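Local atomic coordinates of ribonucleoside triphosphate reductase (Lactobacillus leichmannii, PDB entry 1L1L), a protein that reduces ribonucleoside triphosphates to 2'-deoxyribonucleoside triphosphates as a monomeric, allosterically regulated, B12-dependent (class II) ribonucleotide reductase. Residues F150-M158 and I304-V312; R484-K494 and K506-M517. All coordinates share one frame; numbering follows the deposited sequence.

In the fold
Running from the N terminus, the chain first lays down helix 148-158, then runs through strand 162-166 and on to helix 298-313, which lies beside the first helix. Contact 1 thus closes a long loop, with 145 residues between its segments, and ties two helices together in the buried part of the fold next to strand 162-166 of the seven-stranded mixed sheet. Contact 2 closes a short loop, with 11 residues between its segments: helix 477-485 leads through residues 486-489 into the hairpin 490-497/504-510, which runs straight into helix 512-536. The two contacts follow in series without nesting or crossing, on opposite sides of the chain's centre, their own centres about 43 Å apart.

Contact 1 of 2, residues F150-M158 and I304-V312; sequences FSFLFDELM and ICNLIGKAV. Unlike the reference sequence in segment 150-158: Phe152 (reference Cys).
With chi1 at -66°, Ile308 sends CG1 back beside its own backbone N and leaves CG2 anti to that N, so the two branches part toward different neighbours on helix 150-158. CG2 takes the Phe154 side, 3.4 Å from Phe154 CD1, and also meets Leu153 CD2 at 3.8 Å; CD1 reaches back to Phe150 CB. Ile308 is a knob set in a hole made by Phe150, Leu153, Phe154 and Leu157. Phe150, its CG anti to the carbonyl carbon (chi1 -60°), swings its ring toward the start of the other segment, where CD1 lies 3.6 Å from Ile304 CG2 and CE1 lies 3.9 Å from Cys305 SG, an oblique sulfur-aromatic contact. Next to the knob, Leu157 CD1 lies 3.8 Å from Gly309 CA, where there is no side chain. One turn on, Val312 closes the far end, with CG1 3.6 Å from Leu157 O and CG2 against Met158 CG and the edge of the Phe154 ring. No hydrogen bond crosses the interface. Leu153 and Cys305 both reach Phe165. This is a near-parallel helix pair (crossing angle -22°) with one knob-into-hole, packed against strand 162-166, consistent with the 10-stranded alpha-beta barrel.

Contact 2 of 2, residues R484-K494 and K506-M517; sequences RLGNRVVTGFK and KVPVYDKRAIKM
Asp511 and Arg513 meet Asn487 and the carbonyl of Leu485 in a compact polar cluster. Arg513 grips Asp511 side-on, NE to OD1 and NH2 to OD2, the latter a salt bridge of 2.6 Å. Each carboxylate oxygen has a second donor. Asp511 is the N-cap: its OD1 accepts from Arg513 N on the anti lone pair, while the anti lone pair of OD2 takes Asn487 ND2 at 3.1 Å. Leu485 O accepts from Arg513 NH2 at 3.0 Å and weakly from NH1; NH2 also donates weakly to Asn487 OD1. These acceptors fix the guanidinium's orientation, and Leu485 CD2 packs on one face. Arg484 NH1 forms a salt bridge with Glu430, while Met517 CE packs on Arg484 CD.

Most of the hairpin's cross-strand bonds are backbone to backbone. Val489 O accepts from Asp511 N at 2.9 Å, Val509 O from Thr491 N, and Gly492 O from Val509 N; Lys494 and Val507 exchange two bonds. Phe493 O instead accepts from a water held by Lys506 NZ, itself salt-bridged to Asp495, and Lys506 O from Gln667 NE2. Val490, Phe493, Pro508 and Tyr510 share one face, where Tyr510 OH bonds Ala633 O. The whole is an antiparallel beta hairpin running into an Asp N-capped helix.

Contact 1 of 2, residues F150-M158 and I304-V312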
loop_
_atom_site.group_PDB
_atom_site.type_symbol
_atom_site.label_atom_id
_atom_site.label_comp_id
_atom_site.label_asym_id
_atom_site.label_seq_id
_atom_site.Cartn_x
_atom_site.Cartn_y
_atom_site.Cartn_z
ATOM N N PHE A 150 -7.267 -2.475 -17.509
ATOM C CA PHE A 150 -5.839 -2.757 -17.524
ATOM C C PHE A 150 -5.061 -1.454 -17.601
ATOM O O PHE A 150 -3.957 -1.343 -17.053
ATOM C CB PHE A 150 -5.474 -3.634 -18.725
ATOM C CG PHE A 150 -6.167 -4.964 -18.734
ATOM C CD1 PHE A 150 -5.714 -6.003 -17.924
ATOM C CD2 PHE A 150 -7.284 -5.167 -19.531
ATOM C CE1 PHE A 150 -6.368 -7.235 -17.905
ATOM C CE2 PHE A 150 -7.952 -6.399 -19.519
ATOM C CZ PHE A 150 -7.494 -7.433 -18.704
ATOM N N SER A 151 -5.634 -0.481 -18.306
ATOM C CA SER A 151 -4.991 0.823 -18.444
ATOM C C SER A 151 -4.994 1.526 -17.093
ATOM O O SER A 151 -4.016 2.196 -16.731
ATOM C CB SER A 151 -5.732 1.683 -19.470
ATOM O OG SER A 151 -5.570 1.154 -20.775
ATOM N N PHE A 152 -6.102 1.379 -16.369
ATOM C CA PHE A 152 -6.255 1.988 -15.049
ATOM C C PHE A 152 -5.193 1.404 -14.126
ATOM O O PHE A 152 -4.442 2.133 -13.468
ATOM C CB PHE A 152 -7.641 1.691 -14.474
ATOM C CG PHE A 152 -7.863 2.289 -13.116
ATOM C CD1 PHE A 152 -8.262 3.624 -12.985
ATOM C CD2 PHE A 152 -7.582 1.560 -11.964
ATOM C CE1 PHE A 152 -8.371 4.218 -11.729
ATOM C CE2 PHE A 152 -7.685 2.149 -10.704
ATOM C CZ PHE A 152 -8.079 3.477 -10.587
ATOM N N LEU A 153 -5.136 0.074 -14.074
ATOM C CA LEU A 153 -4.151 -0.592 -13.233
ATOM C C LEU A 153 -2.717 -0.200 -13.611
ATOM O O LEU A 153 -1.904 0.121 -12.735
ATOM C CB LEU A 153 -4.325 -2.110 -13.328
ATOM C CG LEU A 153 -3.297 -2.976 -12.601
ATOM C CD1 LEU A 153 -4.004 -4.040 -11.808
ATOM C CD2 LEU A 153 -2.360 -3.591 -13.610
ATOM N N PHE A 154 -2.415 -0.229 -14.910
ATOM C CA PHE A 154 -1.094 0.107 -15.444
ATOM C C PHE A 154 -0.698 1.532 -15.011
ATOM O O PHE A 154 0.413 1.783 -14.538
ATOM C CB PHE A 154 -1.150 0.025 -16.980
ATOM C CG PHE A 154 0.200 -0.043 -17.671
ATOM C CD1 PHE A 154 1.389 -0.121 -16.956
ATOM C CD2 PHE A 154 0.260 -0.054 -19.066
ATOM C CE1 PHE A 154 2.616 -0.209 -17.609
ATOM C CE2 PHE A 154 1.479 -0.142 -19.732
ATOM C CZ PHE A 154 2.666 -0.219 -19.003
ATOM N N ASP A 155 -1.634 2.453 -15.157
ATOM C CA ASP A 155 -1.376 3.857 -14.816
ATOM C C ASP A 155 -1.072 4.059 -13.323
ATOM O O ASP A 155 -0.021 4.593 -12.962
ATOM C CB ASP A 155 -2.573 4.711 -15.262
ATOM C CG ASP A 155 -2.322 6.207 -15.098
ATOM O OD1 ASP A 155 -1.209 6.649 -15.428
ATOM O OD2 ASP A 155 -3.245 6.921 -14.654
ATOM N N GLU A 156 -1.967 3.602 -12.458
ATOM C CA GLU A 156 -1.768 3.755 -11.020
ATOM C C GLU A 156 -0.504 3.032 -10.566
ATOM O O GLU A 156 0.203 3.498 -9.664
ATOM C CB GLU A 156 -2.989 3.249 -10.258
ATOM C CG GLU A 156 -4.269 4.008 -10.562
ATOM C CD GLU A 156 -4.110 5.531 -10.466
ATOM O OE1 GLU A 156 -3.315 6.003 -9.618
ATOM O OE2 GLU A 156 -4.794 6.245 -11.234
ATOM N N LEU A 157 -0.208 1.885 -11.180
ATOM C CA LEU A 157 1.011 1.168 -10.826
ATOM C C LEU A 157 2.249 1.996 -11.213
ATOM O O LEU A 157 3.219 2.050 -10.466
ATOM C CB LEU A 157 1.080 -0.204 -11.534
ATOM C CG LEU A 157 0.247 -1.376 -10.980
ATOM C CD1 LEU A 157 0.294 -2.583 -11.977
ATOM C CD2 LEU A 157 0.777 -1.777 -9.620
ATOM N N MET A 158 2.237 2.625 -12.383
ATOM C CA MET A 158 3.405 3.399 -12.780
ATOM C C MET A 158 3.546 4.655 -11.915
ATOM O O MET A 158 4.632 5.202 -11.809
ATOM C CB MET A 158 3.347 3.777 -14.256
ATOM C CG MET A 158 3.821 2.650 -15.164
ATOM S SD MET A 158 4.026 3.243 -16.815
ATOM C CE MET A 158 2.323 3.550 -17.250
ATOM N N ILE A 304 -2.270 -11.167 -17.360
ATOM C CA ILE A 304 -2.000 -9.903 -18.027
ATOM C C ILE A 304 -1.695 -8.843 -16.959
ATOM O O ILE A 304 -0.714 -8.117 -17.074
ATOM C CB ILE A 304 -3.193 -9.478 -18.905
ATOM C CG1 ILE A 304 -3.257 -10.381 -20.153
ATOM C CG2 ILE A 304 -3.059 -8.026 -19.333
ATOM C CD1 ILE A 304 -4.500 -10.165 -21.000
ATOM N N CYS A 305 -2.519 -8.780 -15.915
ATOM C CA CYS A 305 -2.291 -7.813 -14.831
ATOM C C CYS A 305 -0.934 -8.047 -14.186
ATOM O O CYS A 305 -0.216 -7.096 -13.853
ATOM C CB CYS A 305 -3.378 -7.923 -13.769
ATOM S SG CYS A 305 -4.953 -7.308 -14.308
ATOM N N ASN A 306 -0.574 -9.316 -14.014
ATOM C CA ASN A 306 0.706 -9.665 -13.425
ATOM C C ASN A 306 1.865 -9.243 -14.313
ATOM O O ASN A 306 2.885 -8.767 -13.815
ATOM C CB ASN A 306 0.809 -11.176 -13.182
ATOM C CG ASN A 306 -0.141 -11.676 -12.097
ATOM O OD1 ASN A 306 -0.132 -12.870 -11.766
ATOM N ND2 ASN A 306 -0.970 -10.772 -11.536
ATOM N N LEU A 307 1.721 -9.454 -15.624
ATOM C CA LEU A 307 2.765 -9.106 -16.587
ATOM C C LEU A 307 2.998 -7.593 -16.557
ATOM O O LEU A 307 4.129 -7.124 -16.682
ATOM C CB LEU A 307 2.356 -9.534 -17.997
ATOM C CG LEU A 307 2.388 -11.049 -18.267
ATOM C CD1 LEU A 307 1.759 -11.370 -19.630
ATOM C CD2 LEU A 307 3.827 -11.531 -18.207
ATOM N N ILE A 308 1.910 -6.858 -16.400
ATOM C CA ILE A 308 1.970 -5.400 -16.325
ATOM C C ILE A 308 2.731 -5.004 -15.053
ATOM O O ILE A 308 3.704 -4.232 -15.103
ATOM C CB ILE A 308 0.540 -4.805 -16.313
ATOM C CG1 ILE A 308 -0.138 -5.073 -17.662
ATOM C CG2 ILE A 308 0.586 -3.290 -16.016
ATOM C CD1 ILE A 308 -1.585 -4.604 -17.759
ATOM N N GLY A 309 2.303 -5.556 -13.919
ATOM C CA GLY A 309 2.953 -5.250 -12.659
ATOM C C GLY A 309 4.423 -5.576 -12.735
ATOM O O GLY A 309 5.265 -4.839 -12.233
ATOM N N LYS A 310 4.745 -6.690 -13.383
ATOM C CA LYS A 310 6.132 -7.089 -13.529
ATOM C C LYS A 310 6.939 -6.044 -14.319
ATOM O O LYS A 310 8.097 -5.768 -14.003
ATOM C CB LYS A 310 6.221 -8.432 -14.263
ATOM C CG LYS A 310 7.644 -8.879 -14.532
ATOM C CD LYS A 310 7.684 -10.034 -15.516
ATOM C CE LYS A 310 9.103 -10.560 -15.652
ATOM N NZ LYS A 310 9.173 -11.599 -16.708
ATOM N N ALA A 311 6.328 -5.472 -15.345
ATOM C CA ALA A 311 7.032 -4.492 -16.176
ATOM C C ALA A 311 7.331 -3.194 -15.405
ATOM O O ALA A 311 8.316 -2.503 -15.685
ATOM C CB ALA A 311 6.208 -4.185 -17.422
ATOM N N VAL A 312 6.476 -2.879 -14.442
ATOM C CA VAL A 312 6.649 -1.674 -13.642
ATOM C C VAL A 312 7.770 -1.891 -12.638
ATOM O O VAL A 312 8.618 -1.025 -12.456
ATOM C CB VAL A 312 5.370 -1.322 -12.892
ATOM C CG1 VAL A 312 5.636 -0.174 -11.939
ATOM C CG2 VAL A 312 4.283 -0.956 -13.881
#

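Contact 2 of 2, residues R484-K494 and K506-M517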
loop_
_atom_site.group_PDB
_atom_site.type_symbol
_atom_site.label_atom_id
_atom_site.label_comp_id
_atom_site.label_asym_id
_atom_site.label_seq_id
_atom_site.Cartn_x
_atom_site.Cartn_y
_atom_site.Cartn_z
ATOM N N ARG A 484 -1.342 0.614 28.710
ATOM C CA ARG A 484 -2.549 1.144 29.317
ATOM C C ARG A 484 -3.470 0.140 30.020
ATOM O O ARG A 484 -4.257 0.529 30.884
ATOM C CB ARG A 484 -3.326 1.923 28.261
ATOM C CG ARG A 484 -4.115 3.078 28.820
ATOM C CD ARG A 484 -4.502 4.054 27.724
ATOM N NE ARG A 484 -5.330 5.145 28.236
ATOM C CZ ARG A 484 -5.948 6.035 27.467
ATOM N NH1 ARG A 484 -5.829 5.967 26.147
ATOM N NH2 ARG A 484 -6.700 6.981 28.014
ATOM N N LEU A 485 -3.371 -1.141 29.679
ATOM C CA LEU A 485 -4.230 -2.150 30.300
ATOM C C LEU A 485 -3.477 -3.122 31.207
ATOM O O LEU A 485 -4.051 -3.690 32.141
ATOM C CB LEU A 485 -4.964 -2.961 29.227
ATOM C CG LEU A 485 -5.932 -2.276 28.260
ATOM C CD1 LEU A 485 -6.441 -3.310 27.257
ATOM C CD2 LEU A 485 -7.092 -1.658 29.019
ATOM N N GLY A 486 -2.195 -3.318 30.922
ATOM C CA GLY A 486 -1.401 -4.241 31.703
ATOM C C GLY A 486 -1.477 -5.639 31.125
ATOM O O GLY A 486 -0.717 -6.523 31.515
ATOM N N ASN A 487 -2.397 -5.842 30.185
ATOM C CA ASN A 487 -2.574 -7.146 29.555
ATOM C C ASN A 487 -3.064 -6.989 28.117
ATOM O O ASN A 487 -3.328 -5.882 27.662
ATOM C CB ASN A 487 -3.588 -7.978 30.344
ATOM C CG ASN A 487 -4.917 -7.262 30.515
ATOM O OD1 ASN A 487 -5.023 -6.303 31.282
ATOM N ND2 ASN A 487 -5.935 -7.714 29.789
ATOM N N ARG A 488 -3.195 -8.110 27.415
ATOM C CA ARG A 488 -3.651 -8.092 26.029
ATOM C C ARG A 488 -5.176 -8.063 25.939
ATOM O O ARG A 488 -5.863 -8.697 26.750
ATOM C CB ARG A 488 -3.088 -9.309 25.293
ATOM C CG ARG A 488 -1.564 -9.363 25.331
ATOM C CD ARG A 488 -1.024 -10.419 24.395
ATOM N NE ARG A 488 -1.513 -11.751 24.732
ATOM C CZ ARG A 488 -1.102 -12.460 25.776
ATOM N NH1 ARG A 488 -0.182 -11.966 26.599
ATOM N NH2 ARG A 488 -1.605 -13.665 25.990
ATOM N N VAL A 489 -5.694 -7.328 24.954
ATOM C CA VAL A 489 -7.137 -7.188 24.759
ATOM C C VAL A 489 -7.892 -8.494 24.987
ATOM O O VAL A 489 -9.023 -8.486 25.470
ATOM C CB VAL A 489 -7.471 -6.634 23.347
ATOM C CG1 VAL A 489 -7.201 -7.692 22.274
ATOM C CG2 VAL A 489 -8.916 -6.182 23.309
ATOM N N VAL A 490 -7.274 -9.618 24.639
ATOM C CA VAL A 490 -7.907 -10.912 24.856
ATOM C C VAL A 490 -7.386 -11.459 26.190
ATOM O O VAL A 490 -6.252 -11.933 26.280
ATOM C CB VAL A 490 -7.578 -11.909 23.718
ATOM C CG1 VAL A 490 -8.277 -13.238 23.966
ATOM C CG2 VAL A 490 -8.016 -11.334 22.383
ATOM N N THR A 491 -8.226 -11.389 27.219
ATOM C CA THR A 491 -7.867 -11.850 28.559
ATOM C C THR A 491 -8.053 -13.350 28.771
ATOM O O THR A 491 -7.552 -13.917 29.748
ATOM C CB THR A 491 -8.682 -11.091 29.622
ATOM O OG1 THR A 491 -10.085 -11.313 29.410
ATOM C CG2 THR A 491 -8.396 -9.605 29.528
ATOM N N GLY A 492 -8.771 -13.991 27.854
ATOM C CA GLY A 492 -9.001 -15.423 27.953
ATOM C C GLY A 492 -10.133 -15.899 27.058
ATOM O O GLY A 492 -10.666 -15.133 26.249
ATOM N N PHE A 493 -10.502 -17.168 27.199
ATOM C CA PHE A 493 -11.578 -17.738 26.398
ATOM C C PHE A 493 -12.602 -18.476 27.252
ATOM O O PHE A 493 -12.251 -19.138 28.232
ATOM C CB PHE A 493 -11.017 -18.713 25.351
ATOM C CG PHE A 493 -10.160 -18.062 24.300
ATOM C CD1 PHE A 493 -8.862 -17.654 24.592
ATOM C CD2 PHE A 493 -10.653 -17.852 23.015
ATOM C CE1 PHE A 493 -8.069 -17.049 23.621
ATOM C CE2 PHE A 493 -9.866 -17.246 22.035
ATOM C CZ PHE A 493 -8.576 -16.846 22.335
ATOM N N LYS A 494 -13.872 -18.364 26.873
ATOM C CA LYS A 494 -14.947 -19.053 27.584
ATOM C C LYS A 494 -15.658 -19.981 26.598
ATOM O O LYS A 494 -15.612 -19.754 25.390
ATOM C CB LYS A 494 -15.944 -18.042 28.168
ATOM C CG LYS A 494 -16.808 -17.330 27.149
ATOM C CD LYS A 494 -17.843 -16.442 27.831
ATOM C CE LYS A 494 -18.738 -15.742 26.810
ATOM N NZ LYS A 494 -19.708 -14.793 27.450
ATOM N N LYS A 506 -14.525 -22.071 21.346
ATOM C CA LYS A 506 -13.908 -21.222 22.351
ATOM C C LYS A 506 -14.033 -19.780 21.887
ATOM O O LYS A 506 -13.481 -19.406 20.857
ATOM C CB LYS A 506 -12.435 -21.585 22.518
ATOM C CG LYS A 506 -12.193 -22.945 23.150
ATOM C CD LYS A 506 -12.609 -22.927 24.606
ATOM C CE LYS A 506 -12.152 -24.176 25.333
ATOM N NZ LYS A 506 -12.272 -23.980 26.807
ATOM N N VAL A 507 -14.771 -18.974 22.635
ATOM C CA VAL A 507 -14.934 -17.572 22.287
ATOM C C VAL A 507 -14.021 -16.750 23.191
ATOM O O VAL A 507 -13.781 -17.109 24.346
ATOM C CB VAL A 507 -16.398 -17.118 22.460
ATOM C CG1 VAL A 507 -16.512 -15.617 22.250
ATOM C CG2 VAL A 507 -17.277 -17.849 21.462
ATOM N N PRO A 508 -13.488 -15.637 22.667
ATOM C CA PRO A 508 -12.594 -14.776 23.440
ATOM C C PRO A 508 -13.306 -13.858 24.423
ATOM O O PRO A 508 -14.454 -13.472 24.211
ATOM C CB PRO A 508 -11.878 -13.984 22.355
ATOM C CG PRO A 508 -12.979 -13.787 21.341
ATOM C CD PRO A 508 -13.565 -15.181 21.263
ATOM N N VAL A 509 -12.613 -13.519 25.504
ATOM C CA VAL A 509 -13.139 -12.592 26.503
ATOM C C VAL A 509 -12.263 -11.356 26.356
ATOM O O VAL A 509 -11.045 -11.415 26.549
ATOM C CB VAL A 509 -13.004 -13.146 27.936
ATOM C CG1 VAL A 509 -13.642 -12.183 28.929
ATOM C CG2 VAL A 509 -13.659 -14.505 28.029
ATOM N N TYR A 510 -12.881 -10.241 25.991
ATOM C CA TYR A 510 -12.153 -9.001 25.792
ATOM C C TYR A 510 -12.145 -8.129 27.027
ATOM O O TYR A 510 -13.103 -8.120 27.808
ATOM C CB TYR A 510 -12.771 -8.194 24.656
ATOM C CG TYR A 510 -12.748 -8.878 23.319
ATOM C CD1 TYR A 510 -11.545 -9.293 22.744
ATOM C CD2 TYR A 510 -13.934 -9.093 22.612
ATOM C CE1 TYR A 510 -11.526 -9.906 21.485
ATOM C CE2 TYR A 510 -13.927 -9.699 21.366
ATOM C CZ TYR A 510 -12.723 -10.101 20.805
ATOM O OH TYR A 510 -12.724 -10.681 19.561
ATOM N N ASP A 511 -11.062 -7.376 27.182
ATOM C CA ASP A 511 -10.924 -6.466 28.296
ATOM C C ASP A 511 -11.868 -5.316 27.952
ATOM O O ASP A 511 -11.586 -4.522 27.059
ATOM C CB ASP A 511 -9.481 -5.974 28.390
ATOM C CG ASP A 511 -9.183 -5.313 29.712
ATOM O OD1 ASP A 511 -9.848 -4.300 30.034
ATOM O OD2 ASP A 511 -8.286 -5.811 30.428
ATOM N N LYS A 512 -12.995 -5.249 28.657
ATOM C CA LYS A 512 -14.011 -4.225 28.425
ATOM C C LYS A 512 -13.490 -2.789 28.448
ATOM O O LYS A 512 -14.146 -1.877 27.933
ATOM C CB LYS A 512 -15.148 -4.396 29.441
ATOM C CG LYS A 512 -15.806 -5.779 29.386
ATOM C CD LYS A 512 -17.005 -5.918 30.336
ATOM C CE LYS A 512 -16.600 -5.983 31.812
ATOM N NZ LYS A 512 -16.095 -4.681 32.361
ATOM N N ARG A 513 -12.317 -2.584 29.045
ATOM C CA ARG A 513 -11.720 -1.253 29.090
ATOM C C ARG A 513 -11.337 -0.866 27.658
ATOM O O ARG A 513 -11.534 0.273 27.233
ATOM C CB ARG A 513 -10.463 -1.255 29.982
ATOM C CG ARG A 513 -10.727 -1.410 31.489
ATOM C CD ARG A 513 -9.419 -1.553 32.279
ATOM N NE ARG A 513 -8.738 -2.813 31.982
ATOM C CZ ARG A 513 -7.499 -3.122 32.363
ATOM N NH1 ARG A 513 -6.777 -2.266 33.068
ATOM N NH2 ARG A 513 -6.976 -4.298 32.032
ATOM N N ALA A 514 -10.808 -1.833 26.911
ATOM C CA ALA A 514 -10.385 -1.598 25.524
ATOM C C ALA A 514 -11.520 -1.117 24.622
ATOM O O ALA A 514 -11.326 -0.262 23.759
ATOM C CB ALA A 514 -9.771 -2.863 24.950
ATOM N N ILE A 515 -12.707 -1.672 24.824
ATOM C CA ILE A 515 -13.869 -1.291 24.031
ATOM C C ILE A 515 -14.147 0.205 24.133
ATOM O O ILE A 515 -14.344 0.892 23.123
ATOM C CB ILE A 515 -15.118 -2.060 24.496
ATOM C CG1 ILE A 515 -14.928 -3.557 24.241
ATOM C CG2 ILE A 515 -16.349 -1.541 23.781
ATOM C CD1 ILE A 515 -16.046 -4.416 24.787
ATOM N N LYS A 516 -14.159 0.713 25.359
ATOM C CA LYS A 516 -14.429 2.125 25.576
ATOM C C LYS A 516 -13.387 3.040 24.944
ATOM O O LYS A 516 -13.736 4.002 24.263
ATOM C CB LYS A 516 -14.527 2.432 27.077
ATOM C CG LYS A 516 -15.035 3.835 27.356
ATOM C CD LYS A 516 -16.388 4.042 26.675
ATOM C CE LYS A 516 -16.836 5.493 26.730
ATOM N NZ LYS A 516 -18.129 5.683 26.008
ATOM N N MET A 517 -12.110 2.750 25.167
ATOM C CA MET A 517 -11.073 3.593 24.597
ATOM C C MET A 517 -11.081 3.628 23.067
ATOM O O MET A 517 -10.899 4.693 22.481
ATOM C CB MET A 517 -9.685 3.214 25.149
ATOM C CG MET A 517 -9.416 1.741 25.392
ATOM S SD MET A 517 -8.176 1.480 26.734
ATOM C CE MET A 517 -6.660 1.939 25.932
HETATM O O HOH W 1 -11.827 -9.082 30.831
HETATM O O HOH W 2 -10.934 -21.553 28.237
#